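Local coordinates for protein Exo-alpha-sialidase (PDB 2V72) that binds galactose through a family 32 carbohydrate-binding module of a large sialidase toxin, probably helping to bring the enzyme to galactose-bearing glycans, at residues 25-30 with 40-45; 78-83 with 128-133. One frame throughout, in Å; residues are numbered along the deposited sequence.

In the fold
Contact 1 and contact 2 both contribute residues to one galactose pocket at the loop end of a beta-sandwich, their centres about 14 Å apart, and both are only partly buried. The 25-30/40-45 contact is polar at heart, a buried aspartate holding strand 41-42 and the tryptophan that underlies the sugar. Backbone hydrogen bonds dominate 78-83/128-133, where a ladder next to a glycine-rich turn fixes Asn-78 and Phe-133. The first joins a loop to strand 41-42 of one sheet; the second extends from the end of strand 121-129 in the other. They meet where Phe-133 packs on His-42 and on the backbone of Lys-44 and Trp-45.

Contact 1: 25-30 with 40-45; sequences GQDPAS and MWHTKW. With GAL (beta-D-galactopyranose), chain C.
Met-40 and Asp-27 open the contact between a loop and short strand 41-42, at the galactose site of this F5/8 type C (discoidin-like) beta-sandwich. The two side chains run side by side, and Met-40 O comes within 3.2 Å of Asp-27 CB; a water accepts from Met-40 N and lies 2.7 Å from Asp-27 OD1, to which it can donate. Trp-41 suits the buried side: its CD1 lies 4.3 Å from Ala-29 CB, small enough to fit beside it, while its NE1 bonds to Ser-22 O. His-42 N makes a weak bond to Asp-27 O. His-42 CG is anti to the backbone N (chi1 -166°); ND1 donates to Thr-43 O at 2.7 Å, nearly in the ring plane, which helps fix the ring's rotation with NE2 2.7 Å from galactose O4. Trp-45 offers a broad apolar platform to the sugar, with galactose C4 3.4 Å above the indole plane, displaced toward the rim, and its backbone O accepts from galactose O6. Gln-26 crosses the far end of this indole, its amide plane turned 78° from the ring. Trp-45 NE1 donates to Asp-27 OD2 at 3.0 Å, the oxygen lying near the ring plane but approached from above its own carboxylate plane.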
# COMPACT_ATOMS: atom_id res chain seq x y z
N GLY A 25 3.28 1.35 -16.75
CA GLY A 25 2.28 2.20 -17.40
C GLY A 25 0.87 1.65 -17.26
O GLY A 25 -0.07 2.39 -16.99
N GLN A 26 0.75 0.34 -17.44
CA GLN A 26 -0.50 -0.41 -17.29
C GLN A 26 -0.97 -0.51 -15.82
O GLN A 26 -2.17 -0.62 -15.56
CB GLN A 26 -0.28 -1.81 -17.86
CG GLN A 26 -1.35 -2.83 -17.60
CD GLN A 26 -1.01 -4.18 -18.19
OE1 GLN A 26 -0.45 -4.27 -19.29
NE2 GLN A 26 -1.35 -5.24 -17.47
N ASP A 27 -0.02 -0.46 -14.89
CA ASP A 27 -0.28 -0.63 -13.46
C ASP A 27 0.11 0.60 -12.65
O ASP A 27 1.08 0.56 -11.88
CB ASP A 27 0.50 -1.84 -12.93
CG ASP A 27 0.15 -3.12 -13.65
OD1 ASP A 27 -0.95 -3.21 -14.21
OD2 ASP A 27 0.99 -4.05 -13.65
N PRO A 28 -0.63 1.72 -12.80
CA PRO A 28 -0.27 2.94 -12.07
C PRO A 28 -0.67 2.87 -10.58
O PRO A 28 -1.50 2.05 -10.20
CB PRO A 28 -1.09 4.02 -12.77
CG PRO A 28 -2.29 3.30 -13.28
CD PRO A 28 -1.84 1.91 -13.63
N ALA A 29 -0.08 3.75 -9.77
CA ALA A 29 -0.42 3.87 -8.35
C ALA A 29 -1.93 3.97 -8.07
O ALA A 29 -2.41 3.42 -7.08
CB ALA A 29 0.29 5.04 -7.76
N SER A 30 -2.66 4.67 -8.95
CA SER A 30 -4.09 4.92 -8.81
C SER A 30 -4.93 3.65 -8.88
O SER A 30 -6.06 3.60 -8.38
CB SER A 30 -4.55 5.90 -9.89
OG SER A 30 -4.37 5.36 -11.19
N MET A 40 -4.15 -3.53 -10.52
CA MET A 40 -3.13 -3.37 -9.49
C MET A 40 -2.14 -2.24 -9.75
O MET A 40 -1.97 -1.81 -10.89
CB MET A 40 -2.34 -4.67 -9.35
CG MET A 40 -1.49 -5.03 -10.55
SD MET A 40 -0.78 -6.66 -10.37
CE MET A 40 -2.10 -7.65 -11.08
N TRP A 41 -1.50 -1.76 -8.67
CA TRP A 41 -0.25 -1.03 -8.78
C TRP A 41 0.85 -2.07 -8.86
O TRP A 41 0.82 -3.08 -8.15
CB TRP A 41 -0.01 -0.11 -7.57
CG TRP A 41 1.43 0.34 -7.48
CD1 TRP A 41 2.09 1.15 -8.37
CD2 TRP A 41 2.40 -0.03 -6.48
NE1 TRP A 41 3.40 1.31 -7.98
CE2 TRP A 41 3.62 0.61 -6.83
CE3 TRP A 41 2.35 -0.82 -5.32
CZ2 TRP A 41 4.78 0.47 -6.06
CZ3 TRP A 41 3.50 -0.95 -4.56
CH2 TRP A 41 4.71 -0.31 -4.93
N HIS A 42 1.82 -1.84 -9.74
CA HIS A 42 2.91 -2.78 -9.92
C HIS A 42 4.10 -1.96 -10.40
O HIS A 42 3.95 -1.03 -11.21
CB HIS A 42 2.50 -3.82 -10.97
CG HIS A 42 3.38 -5.04 -11.03
ND1 HIS A 42 4.73 -4.98 -11.29
CD2 HIS A 42 3.07 -6.35 -10.94
CE1 HIS A 42 5.23 -6.20 -11.33
NE2 HIS A 42 4.24 -7.05 -11.12
N THR A 43 5.29 -2.27 -9.87
CA THR A 43 6.51 -1.61 -10.31
C THR A 43 6.78 -2.01 -11.76
O THR A 43 6.12 -2.91 -12.28
CB THR A 43 7.70 -1.94 -9.39
OG1 THR A 43 7.92 -3.35 -9.36
CG2 THR A 43 7.43 -1.42 -7.95
N LYS A 44 7.71 -1.33 -12.43
CA LYS A 44 7.87 -1.58 -13.87
C LYS A 44 8.40 -2.96 -14.21
O LYS A 44 9.41 -3.42 -13.67
CB LYS A 44 8.60 -0.45 -14.62
CG LYS A 44 9.93 -0.03 -14.09
CD LYS A 44 10.48 1.16 -14.92
CE LYS A 44 9.50 2.34 -14.97
NZ LYS A 44 10.03 3.50 -15.76
N TRP A 45 7.67 -3.61 -15.11
CA TRP A 45 7.87 -5.02 -15.44
C TRP A 45 9.28 -5.37 -15.89
O TRP A 45 9.72 -6.51 -15.69
CB TRP A 45 6.88 -5.41 -16.53
CG TRP A 45 5.42 -5.36 -16.15
CD1 TRP A 45 4.87 -4.88 -14.98
CD2 TRP A 45 4.31 -5.77 -16.96
NE1 TRP A 45 3.49 -4.98 -15.02
CE2 TRP A 45 3.13 -5.52 -16.23
CE3 TRP A 45 4.21 -6.32 -18.24
CZ2 TRP A 45 1.85 -5.82 -16.74
CZ3 TRP A 45 2.95 -6.62 -18.75
CH2 TRP A 45 1.79 -6.37 -18.00
C1 GAL C . 3.77 -10.79 -15.98
C2 GAL C . 2.69 -10.37 -14.99
C3 GAL C . 2.76 -8.87 -14.70
C4 GAL C . 4.18 -8.41 -14.39
C5 GAL C . 5.18 -8.94 -15.41
C6 GAL C . 6.61 -8.58 -14.99
O1 GAL C . 3.79 -12.19 -16.06
O2 GAL C . 1.42 -10.74 -15.49
O3 GAL C . 1.94 -8.58 -13.60
O4 GAL C . 4.56 -8.85 -13.11
O5 GAL C . 5.05 -10.35 -15.54
O6 GAL C . 7.48 -8.76 -16.09
O HOH W 1 -3.55 -2.93 -13.36

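Contact 2: 78-83 with 128-133; sequences NGFITK and QGVGGF. With GAL (beta-D-galactopyranose), chain C.
Asn-78 and Phe-133 stand side by side at the galactose, pointing the same way with amide and ring planes 69° apart. Asn-78 OD1 lies at the edge of the phenyl ring, 3.7 Å from CD1, and CB of the asparagine is 3.3 Å from galactose O4. Phe-133 CG lies anti to the carbonyl carbon (chi1 -54°); CZ, at the ring's tip, is 3.9 Å from galactose C6, an apolar neighbour for the exocyclic carbon. Asn-78 O accepts from Arg-73 and Ser-135.

Behind this first shell the backbones hold the two residues in place. Gly-79 N donates to Val-130 O at 2.8 Å, and Val-130 N returns a bond to Phe-80 O. Glycine suits position 79 because its backbone angles would press a CB against the preceding carbonyl; its CA-H also points to Phe-133 O. Gly-129 is equally constrained, since a CB there would run into Phe-133 O. At Gly-131 and Gly-132 phi is positive, a conformation glycine adopts easily, as the chain turns back toward Phe-133. The Val-130 and Phe-80 side chains lie side by side, pointing the same way, and give this polar ladder an apolar flank, though the modelled position of Val-130 CG1 is doubtful.

Farther out, Ile-81 pairs with Gly-129 as a non-hydrogen-bonded antiparallel pair. Gln-128 O then receives two donors, Thr-82 N at 2.9 Å and Lys-83 N at 3.3 Å, from the same face of its carbonyl plane, and Gln-128 N bonds weakly back to Lys-83 O. Two residues opposite one make a classic beta bulge, here at the corner where the pairing of strands 84-90 and 121-129 of a discoidin-like beta-sandwich passes into the loops that carry Asn-78 and Phe-133 of the galactose pocket.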
# COMPACT_ATOMS: atom_id res chain seq x y z
N ASN A 78 3.96 -12.37 -8.97
CA ASN A 78 4.95 -11.30 -9.10
C ASN A 78 4.60 -10.07 -8.28
O ASN A 78 3.52 -9.49 -8.43
CB ASN A 78 5.15 -10.90 -10.57
CG ASN A 78 6.24 -11.69 -11.25
OD1 ASN A 78 7.20 -12.13 -10.62
ND2 ASN A 78 6.12 -11.85 -12.56
N GLY A 79 5.51 -9.69 -7.39
CA GLY A 79 5.32 -8.50 -6.57
C GLY A 79 4.60 -8.70 -5.25
O GLY A 79 4.31 -7.73 -4.56
N PHE A 80 4.30 -9.96 -4.90
CA PHE A 80 3.85 -10.27 -3.55
C PHE A 80 4.92 -9.66 -2.66
O PHE A 80 6.08 -10.07 -2.71
CB PHE A 80 3.79 -11.79 -3.30
CG PHE A 80 2.54 -12.48 -3.82
CD1 PHE A 80 2.47 -13.87 -3.80
CD2 PHE A 80 1.46 -11.76 -4.32
CE1 PHE A 80 1.33 -14.54 -4.28
CE2 PHE A 80 0.32 -12.43 -4.79
CZ PHE A 80 0.26 -13.82 -4.77
N ILE A 81 4.56 -8.65 -1.87
CA ILE A 81 5.52 -8.02 -0.97
C ILE A 81 5.75 -8.93 0.23
O ILE A 81 4.80 -9.36 0.89
CB ILE A 81 5.05 -6.61 -0.51
CG1 ILE A 81 4.79 -5.72 -1.74
CG2 ILE A 81 6.08 -5.99 0.44
CD1 ILE A 81 4.08 -4.41 -1.47
N THR A 82 7.02 -9.24 0.50
CA THR A 82 7.40 -10.14 1.59
C THR A 82 7.99 -9.42 2.81
O THR A 82 7.89 -9.92 3.93
CB THR A 82 8.40 -11.22 1.12
OG1 THR A 82 9.61 -10.59 0.68
CG2 THR A 82 7.81 -12.08 0.00
N LYS A 83 8.63 -8.28 2.58
CA LYS A 83 9.21 -7.47 3.65
C LYS A 83 8.83 -6.00 3.41
O LYS A 83 9.01 -5.48 2.30
CB LYS A 83 10.73 -7.65 3.71
CG LYS A 83 11.35 -7.35 5.07
CD LYS A 83 12.88 -7.39 5.02
CE LYS A 83 13.46 -6.99 6.37
NZ LYS A 83 14.74 -6.22 6.28
N GLN A 128 11.34 -6.21 0.04
CA GLN A 128 11.51 -7.45 -0.70
C GLN A 128 10.15 -7.89 -1.22
O GLN A 128 9.14 -7.64 -0.57
CB GLN A 128 12.11 -8.55 0.18
CG GLN A 128 13.58 -8.35 0.55
CD GLN A 128 14.21 -9.59 1.17
OE1 GLN A 128 14.01 -10.72 0.69
NE2 GLN A 128 14.99 -9.38 2.23
N GLY A 129 10.15 -8.52 -2.39
CA GLY A 129 8.93 -8.98 -3.04
C GLY A 129 9.31 -9.98 -4.11
O GLY A 129 10.43 -9.96 -4.62
N VAL A 130 8.38 -10.88 -4.46
CA VAL A 130 8.71 -11.94 -5.42
C VAL A 130 8.93 -11.43 -6.84
O VAL A 130 8.21 -10.55 -7.33
CB VAL A 130 7.74 -13.19 -5.36
CG1 VAL A 130 6.60 -12.98 -4.39
CG2 VAL A 130 7.23 -13.61 -6.74
N GLY A 131 9.96 -11.99 -7.48
CA GLY A 131 10.41 -11.57 -8.80
C GLY A 131 11.22 -10.29 -8.74
O GLY A 131 11.73 -9.85 -9.76
N GLY A 132 11.33 -9.71 -7.55
CA GLY A 132 11.98 -8.42 -7.35
C GLY A 132 11.04 -7.27 -7.68
O GLY A 132 11.49 -6.16 -7.96
N PHE A 133 9.74 -7.54 -7.64
CA PHE A 133 8.70 -6.54 -7.90
C PHE A 133 7.88 -6.23 -6.66
O PHE A 133 8.03 -6.88 -5.62
CB PHE A 133 7.75 -7.01 -9.01
CG PHE A 133 8.44 -7.41 -10.29
CD1 PHE A 133 8.61 -8.75 -10.61
CD2 PHE A 133 8.94 -6.44 -11.16
CE1 PHE A 133 9.25 -9.13 -11.78
CE2 PHE A 133 9.59 -6.81 -12.33
CZ PHE A 133 9.74 -8.15 -12.65
C1 GAL C . 3.77 -10.79 -15.98
C2 GAL C . 2.69 -10.37 -14.99
C3 GAL C . 2.76 -8.87 -14.70
C4 GAL C . 4.18 -8.41 -14.39
C5 GAL C . 5.18 -8.94 -15.41
C6 GAL C . 6.61 -8.58 -14.99
O1 GAL C . 3.79 -12.19 -16.06
O2 GAL C . 1.42 -10.74 -15.49
O3 GAL C . 1.94 -8.58 -13.60
O4 GAL C . 4.56 -8.85 -13.11
O5 GAL C . 5.05 -10.35 -15.54
O6 GAL C . 7.48 -8.76 -16.09